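Local structure of glucuronoarabinoxylan endo-1,4-beta-xylanase (Clostridium papyrosolvens, 4FMV) at residues Thr304-Pro307 against Val311-Ser314. The protein is a family 30 glycoside hydrolase, named a glucuronoarabinoxylan endo-1,4-beta-xylanase, that probably cleaves internal beta-1,4 linkages of plant cell-wall polysaccharides. Sequence-based numbering, arbitrary orientation.
Sequences TATP and VYVS
Val-313 N donates a hydrogen bond to Ala-305 O, 2.8 Å away and close to straight (159°), the donor tilted 34° from the carbonyl plane. The same oxygen receives a CA-H from Tyr-312 CA at 3.3 Å. Further CA-H···O contacts flank it: Ala-305 CA to Val-313 O and Thr-306 CA to Val-311 O, both 3.4 Å. Ala-305 CB points away from the strand, where a small residue fits against Val-255 of helix 240-255. Pro-307, with no N-H to offer a strand, turns the CG corner of its ring toward the valines, crossing them at about a right angle: CG meets Val-311 CG1 at 3.6 Å and Val-313 CG2 at 4.1 Å. Beta-branched valines suit the extended backbone; Val-311 CG1, anti to the backbone N (chi1 176°), is the branch that reaches Pro-307. Residues 304-307 belong to the loop joining antiparallel strands 299-303 and 311-318, in the side beta-domain that accompanies the (beta/alpha)8 barrel in GH30 enzymes. On the strand's other face from the valines, Thr-306 CG2 meets the Tyr-312 ring obliquely, 3.9 Å from CD1, while Lys-248 makes a cation-pi contact with it. Thr-304 OG1 accepts a hydrogen bond from Thr-6 N, tying the loop to strand 5-8.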
loop_
_atom_site.group_PDB
_atom_site.type_symbol
_atom_site.label_atom_id
_atom_site.label_comp_id
_atom_site.label_asym_id
_atom_site.label_seq_id
_atom_site.Cartn_x
_atom_site.Cartn_y
_atom_site.Cartn_z
ATOM N N THR A 304 7.582 -21.787 -3.355
ATOM C CA THR A 304 8.771 -21.908 -2.526
ATOM C C THR A 304 9.382 -20.508 -2.429
ATOM O O THR A 304 9.818 -19.949 -3.434
ATOM C CB THR A 304 9.751 -22.847 -3.222
ATOM O OG1 THR A 304 9.054 -24.042 -3.588
ATOM C CG2 THR A 304 10.949 -23.195 -2.335
ATOM N N ALA A 305 9.486 -19.980 -1.206
ATOM C CA ALA A 305 9.773 -18.549 -1.017
ATOM C C ALA A 305 11.242 -18.123 -1.073
ATOM O O ALA A 305 11.572 -16.986 -1.477
ATOM C CB ALA A 305 9.092 -18.023 0.252
ATOM N N THR A 306 12.118 -19.025 -0.641
ATOM C CA THR A 306 13.559 -18.757 -0.605
ATOM C C THR A 306 14.291 -19.983 -1.126
ATOM O O THR A 306 14.849 -20.752 -0.334
ATOM C CB THR A 306 14.035 -18.494 0.839
ATOM O OG1 THR A 306 13.756 -19.656 1.643
ATOM C CG2 THR A 306 13.313 -17.335 1.433
ATOM N N PRO A 307 14.260 -20.200 -2.459
ATOM C CA PRO A 307 14.812 -21.415 -3.080
ATOM C C PRO A 307 16.333 -21.492 -3.033
ATOM O O PRO A 307 16.904 -22.568 -3.204
ATOM C CB PRO A 307 14.351 -21.304 -4.535
ATOM C CG PRO A 307 14.195 -19.845 -4.760
ATOM C CD PRO A 307 13.684 -19.284 -3.461
ATOM N N VAL A 311 17.735 -15.358 -2.964
ATOM C CA VAL A 311 16.662 -15.434 -3.950
ATOM C C VAL A 311 15.335 -15.491 -3.213
ATOM O O VAL A 311 15.141 -16.310 -2.321
ATOM C CB VAL A 311 16.813 -16.647 -4.857
ATOM C CG1 VAL A 311 15.611 -16.764 -5.828
ATOM C CG2 VAL A 311 18.171 -16.578 -5.605
ATOM N N TYR A 312 14.427 -14.607 -3.587
ATOM C CA TYR A 312 13.132 -14.496 -2.921
ATOM C C TYR A 312 12.037 -14.573 -3.969
ATOM O O TYR A 312 12.086 -13.861 -4.970
ATOM C CB TYR A 312 13.077 -13.175 -2.154
ATOM C CG TYR A 312 14.197 -13.087 -1.146
ATOM C CD1 TYR A 312 14.095 -13.741 0.083
ATOM C CD2 TYR A 312 15.371 -12.393 -1.434
ATOM C CE1 TYR A 312 15.122 -13.699 1.000
ATOM C CE2 TYR A 312 16.398 -12.327 -0.518
ATOM C CZ TYR A 312 16.267 -12.987 0.698
ATOM O OH TYR A 312 17.290 -12.956 1.616
ATOM N N VAL A 313 11.061 -15.446 -3.764
ATOM C CA VAL A 313 10.059 -15.675 -4.797
ATOM C C VAL A 313 8.647 -15.673 -4.235
ATOM O O VAL A 313 8.396 -16.252 -3.181
ATOM C CB VAL A 313 10.318 -17.023 -5.551
ATOM C CG1 VAL A 313 9.191 -17.323 -6.544
ATOM C CG2 VAL A 313 11.666 -16.984 -6.263
ATOM N N SER A 314 7.726 -15.010 -4.929
ATOM C CA SER A 314 6.303 -15.124 -4.600
ATOM C C SER A 314 5.545 -15.364 -5.885
ATOM O O SER A 314 6.110 -15.204 -6.953
ATOM C CB SER A 314 5.784 -13.875 -3.874
ATOM O OG SER A 314 6.088 -12.668 -4.562
#